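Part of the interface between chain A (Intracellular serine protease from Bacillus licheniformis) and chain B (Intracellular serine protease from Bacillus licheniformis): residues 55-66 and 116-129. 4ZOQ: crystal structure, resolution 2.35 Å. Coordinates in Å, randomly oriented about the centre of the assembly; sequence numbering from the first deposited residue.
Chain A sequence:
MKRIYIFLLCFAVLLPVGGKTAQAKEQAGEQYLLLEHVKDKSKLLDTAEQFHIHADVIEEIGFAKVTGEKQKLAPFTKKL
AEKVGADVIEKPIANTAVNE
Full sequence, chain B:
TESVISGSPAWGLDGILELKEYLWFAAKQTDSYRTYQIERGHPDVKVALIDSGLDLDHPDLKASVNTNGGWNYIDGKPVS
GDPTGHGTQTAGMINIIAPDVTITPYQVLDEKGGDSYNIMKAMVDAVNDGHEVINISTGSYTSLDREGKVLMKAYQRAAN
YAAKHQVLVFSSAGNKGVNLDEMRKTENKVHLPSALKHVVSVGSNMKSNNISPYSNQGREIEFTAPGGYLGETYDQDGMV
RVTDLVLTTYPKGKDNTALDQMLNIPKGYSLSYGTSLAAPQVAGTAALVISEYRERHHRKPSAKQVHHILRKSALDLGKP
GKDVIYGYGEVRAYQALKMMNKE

Chain A (55-66) ADVIEEIGFAKV
Chain B (116-129) SYNIMKAMVDAVND

A helix laid across a β-hairpin presents side chains from one side, spaced three or four residues apart and at times in adjacent pairs, and the contact between chains A and B of this Bacillus licheniformis protease is a compact example. Chain A supplies strands 55-58 and 63-66, paired antiparallel through Asp56(A) N to Lys65(A) O and Lys65(A) N to Asp56(A) O, both 2.8 Å, and Ile58(A) N to Phe63(A) O, 2.9 Å. The connecting loop closes at Gly62(A), whose phi/psi of 67/39 suits glycine. Chain B supplies helix 116-128, whose direction makes 48° with the first strand, at 9.6 Å between axes, and 134° with the second, at 9.9 Å. The stretches bury 594 Å² between them.

Along the helix, Tyr117(B) comes first and is the most covered residue. Its CA lies 7.8 Å from Lys65(A) CA. The CA-to-CB bond points sideways, but chi1 of 175° (t) and chi2 of 82° carry the ring between the strands' side chains. Ile58(A) CD1 sits over one face, 3.9 Å from the Tyr117(B) ring centroid; Lys65(A) CB covers the opposite face at 4.0 Å. Phe63(A) CE2 meets the ring edge, 3.5 Å from Tyr117(B) CD1, with the two ring planes inclined at 45°. The hydroxyl then reaches the backbone: Tyr117(B) OH donates to Asp56(A) O at 2.6 Å, an oxygen that also accepts the hairpin bond from Lys65(A) N.

One turn on, Met120(B) (m, t, chi3 -145°) points toward the hairpin. Its CB lies 4.0 Å from Ile61(A) CD1, while its CE approaches Phe63(A) CE2 at 3.9 Å; its sulfur stands obliquely 4.6 Å from the Phe63(A) ring centroid.

Lys121(B) marks the closest register, its CA 6.2 Å from Ile58(A) CA. Its CB packs 3.6 Å from Ile58(A) CD1, and the chain (t, t, chi3 -92°, t) extends along the hairpin until NZ forms a salt bridge with Asp56(A) OD2 at 2.6 Å. Asp56(A) (t) thus engages the helix through both backbone and carboxylate.

Val124(B) (chi1 173°, t) continues the apolar row: its CG2 lies 3.9 Å from Ile58(A) CG2, with Ile58(A) in the m, t rotamer, and 4.4 Å from Ile61(A) CG2 (p, t). Its CA is 7.5 Å from Glu60(A) CA. In the last helical turn Asn128(B) (m) directs ND2 to Glu60(A) OE2, a 2.9 Å hydrogen bond with a 148° angle at the hydrogen; Glu60(A) (m, p) curls over Val124(B), OE1 to CG1 3.4 Å. The polar contacts thus run along one side of the contact, and the apolar packing of Met120(B), Ile61(A) and Phe63(A) along the other.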

# COMPACT_ATOMS: atom_id res chain seq x y z
N ALA A 55 3.65 20.02 -19.62
CA ALA A 55 4.38 18.83 -19.27
C ALA A 55 4.73 18.82 -17.79
O ALA A 55 5.47 19.68 -17.28
CB ALA A 55 5.65 18.75 -20.10
N ASP A 56 4.20 17.82 -17.11
CA ASP A 56 4.40 17.65 -15.68
C ASP A 56 5.35 16.50 -15.51
O ASP A 56 5.01 15.36 -15.81
CB ASP A 56 3.08 17.37 -14.98
CG ASP A 56 3.22 17.35 -13.47
OD1 ASP A 56 4.36 17.35 -12.96
OD2 ASP A 56 2.17 17.28 -12.78
N VAL A 57 6.55 16.78 -15.04
CA VAL A 57 7.60 15.78 -14.98
C VAL A 57 7.89 15.40 -13.56
O VAL A 57 7.95 16.27 -12.68
CB VAL A 57 8.90 16.26 -15.62
CG1 VAL A 57 9.84 15.09 -15.84
CG2 VAL A 57 8.60 16.95 -16.92
N ILE A 58 7.99 14.09 -13.34
CA ILE A 58 8.54 13.53 -12.11
C ILE A 58 10.03 13.40 -12.32
O ILE A 58 10.50 12.43 -12.93
CB ILE A 58 7.89 12.15 -11.74
CG1 ILE A 58 6.37 12.27 -11.68
CG2 ILE A 58 8.39 11.64 -10.39
CD1 ILE A 58 5.65 10.94 -11.67
N GLU A 59 10.77 14.39 -11.84
CA GLU A 59 12.18 14.56 -12.21
C GLU A 59 13.08 13.35 -11.97
O GLU A 59 13.92 13.02 -12.80
CB GLU A 59 12.76 15.73 -11.42
CG GLU A 59 14.25 15.96 -11.65
CD GLU A 59 14.74 17.23 -10.98
OE1 GLU A 59 13.89 18.02 -10.52
OE2 GLU A 59 15.98 17.40 -10.85
N GLU A 60 12.91 12.70 -10.83
CA GLU A 60 13.83 11.64 -10.44
C GLU A 60 13.72 10.42 -11.33
O GLU A 60 14.65 9.63 -11.42
CB GLU A 60 13.60 11.26 -8.98
CG GLU A 60 13.99 12.36 -7.99
CD GLU A 60 12.89 13.38 -7.79
OE1 GLU A 60 11.94 13.41 -8.60
OE2 GLU A 60 12.96 14.14 -6.81
N ILE A 61 12.59 10.25 -11.98
CA ILE A 61 12.39 9.08 -12.83
C ILE A 61 12.19 9.48 -14.30
O ILE A 61 12.01 8.61 -15.16
CB ILE A 61 11.22 8.19 -12.32
CG1 ILE A 61 9.91 8.95 -12.25
CG2 ILE A 61 11.57 7.58 -10.94
CD1 ILE A 61 8.74 8.03 -11.97
N GLY A 62 12.11 10.78 -14.57
CA GLY A 62 12.10 11.26 -15.94
C GLY A 62 10.85 10.86 -16.70
O GLY A 62 10.90 10.54 -17.88
N PHE A 63 9.73 10.91 -15.99
CA PHE A 63 8.44 10.47 -16.50
C PHE A 63 7.44 11.61 -16.42
O PHE A 63 7.21 12.19 -15.34
CB PHE A 63 7.98 9.23 -15.72
CG PHE A 63 6.75 8.56 -16.27
CD1 PHE A 63 6.74 8.03 -17.55
CD2 PHE A 63 5.62 8.41 -15.48
CE1 PHE A 63 5.61 7.41 -18.05
CE2 PHE A 63 4.49 7.78 -15.98
CZ PHE A 63 4.49 7.28 -17.27
N ALA A 64 6.82 11.93 -17.54
CA ALA A 64 6.05 13.16 -17.61
C ALA A 64 4.65 12.97 -18.15
O ALA A 64 4.43 12.14 -19.03
CB ALA A 64 6.80 14.19 -18.45
N LYS A 65 3.71 13.76 -17.65
CA LYS A 65 2.39 13.76 -18.25
C LYS A 65 2.27 15.05 -19.06
O LYS A 65 2.51 16.15 -18.56
CB LYS A 65 1.28 13.64 -17.19
CG LYS A 65 -0.10 14.11 -17.67
CD LYS A 65 -1.17 14.01 -16.58
CE LYS A 65 -0.81 14.82 -15.36
NZ LYS A 65 -0.71 16.29 -15.62
N VAL A 66 1.95 14.91 -20.33
CA VAL A 66 1.87 16.08 -21.20
C VAL A 66 0.42 16.27 -21.58
O VAL A 66 -0.27 15.35 -22.02
CB VAL A 66 2.77 15.95 -22.45
CG1 VAL A 66 4.24 15.91 -22.05
CG2 VAL A 66 2.43 14.71 -23.24
N SER B 116 -1.64 5.46 -12.64
CA SER B 116 -0.38 4.86 -12.23
C SER B 116 0.64 5.96 -12.02
O SER B 116 1.51 5.88 -11.14
CB SER B 116 0.11 3.88 -13.27
OG SER B 116 -0.66 2.70 -13.27
N TYR B 117 0.50 7.01 -12.84
CA TYR B 117 1.39 8.17 -12.84
C TYR B 117 1.38 8.84 -11.47
O TYR B 117 2.43 9.17 -10.92
CB TYR B 117 0.96 9.17 -13.91
CG TYR B 117 1.74 10.46 -13.91
CD1 TYR B 117 2.98 10.54 -14.54
CD2 TYR B 117 1.28 11.60 -13.24
CE1 TYR B 117 3.71 11.70 -14.54
CE2 TYR B 117 2.01 12.78 -13.24
CZ TYR B 117 3.23 12.82 -13.89
OH TYR B 117 4.00 13.97 -13.90
N ASN B 118 0.19 9.08 -10.92
CA ASN B 118 0.15 9.68 -9.59
C ASN B 118 0.72 8.79 -8.49
O ASN B 118 1.19 9.30 -7.47
CB ASN B 118 -1.25 10.16 -9.24
CG ASN B 118 -1.57 11.48 -9.89
OD1 ASN B 118 -0.66 12.25 -10.22
ND2 ASN B 118 -2.85 11.76 -10.09
N ILE B 119 0.68 7.47 -8.69
CA ILE B 119 1.23 6.57 -7.68
C ILE B 119 2.74 6.76 -7.65
O ILE B 119 3.35 6.85 -6.57
CB ILE B 119 0.86 5.10 -7.95
CG1 ILE B 119 -0.65 4.92 -7.92
CG2 ILE B 119 1.54 4.19 -6.90
CD1 ILE B 119 -1.12 3.57 -8.31
N MET B 120 3.33 6.81 -8.83
CA MET B 120 4.78 7.02 -8.96
C MET B 120 5.19 8.36 -8.36
O MET B 120 6.18 8.44 -7.62
CB MET B 120 5.21 6.98 -10.43
CG MET B 120 4.86 5.70 -11.13
SD MET B 120 5.63 5.56 -12.77
CE MET B 120 4.31 4.70 -13.63
N LYS B 121 4.41 9.40 -8.64
CA LYS B 121 4.75 10.72 -8.14
C LYS B 121 4.68 10.72 -6.62
O LYS B 121 5.55 11.27 -5.95
CB LYS B 121 3.82 11.78 -8.71
CG LYS B 121 4.25 13.19 -8.38
CD LYS B 121 3.21 14.16 -8.91
CE LYS B 121 3.55 14.61 -10.32
NZ LYS B 121 2.48 15.43 -10.91
N ALA B 122 3.65 10.08 -6.08
CA ALA B 122 3.51 9.96 -4.64
C ALA B 122 4.66 9.14 -4.05
O ALA B 122 5.20 9.48 -2.98
CB ALA B 122 2.17 9.33 -4.27
N MET B 123 5.08 8.10 -4.75
CA MET B 123 6.18 7.30 -4.24
C MET B 123 7.40 8.18 -4.08
O MET B 123 8.04 8.20 -3.03
CB MET B 123 6.50 6.12 -5.18
CG MET B 123 5.46 5.00 -5.16
SD MET B 123 5.77 3.71 -6.39
CE MET B 123 7.27 2.91 -5.78
N VAL B 124 7.70 8.94 -5.13
CA VAL B 124 8.90 9.73 -5.13
C VAL B 124 8.83 10.82 -4.07
O VAL B 124 9.77 11.02 -3.30
CB VAL B 124 9.15 10.33 -6.51
CG1 VAL B 124 10.32 11.29 -6.44
CG2 VAL B 124 9.45 9.21 -7.47
N ASP B 125 7.69 11.49 -4.00
CA ASP B 125 7.51 12.52 -2.99
C ASP B 125 7.68 11.94 -1.60
O ASP B 125 8.38 12.51 -0.77
CB ASP B 125 6.15 13.20 -3.12
CG ASP B 125 6.06 14.13 -4.33
OD1 ASP B 125 7.13 14.49 -4.89
OD2 ASP B 125 4.94 14.50 -4.74
N ALA B 126 7.04 10.80 -1.37
CA ALA B 126 7.06 10.16 -0.05
C ALA B 126 8.50 9.86 0.40
O ALA B 126 8.85 10.05 1.57
CB ALA B 126 6.21 8.87 -0.06
N VAL B 127 9.32 9.42 -0.56
CA VAL B 127 10.74 9.19 -0.32
C VAL B 127 11.45 10.49 0.08
O VAL B 127 12.16 10.56 1.09
CB VAL B 127 11.44 8.62 -1.58
CG1 VAL B 127 12.92 8.53 -1.37
CG2 VAL B 127 10.89 7.24 -1.92
N ASN B 128 11.25 11.53 -0.74
CA ASN B 128 11.90 12.83 -0.51
C ASN B 128 11.43 13.50 0.80
O ASN B 128 12.15 14.33 1.36
CB ASN B 128 11.64 13.77 -1.70
CG ASN B 128 12.36 13.31 -2.98
OD1 ASN B 128 13.29 12.49 -2.96
ND2 ASN B 128 11.90 13.84 -4.11
N ASP B 129 10.24 13.12 1.29
CA ASP B 129 9.65 13.64 2.54
C ASP B 129 10.05 12.90 3.81
O ASP B 129 9.46 13.09 4.86
CB ASP B 129 8.13 13.63 2.45
CG ASP B 129 7.61 14.50 1.32
OD1 ASP B 129 8.34 15.42 0.89
OD2 ASP B 129 6.48 14.24 0.83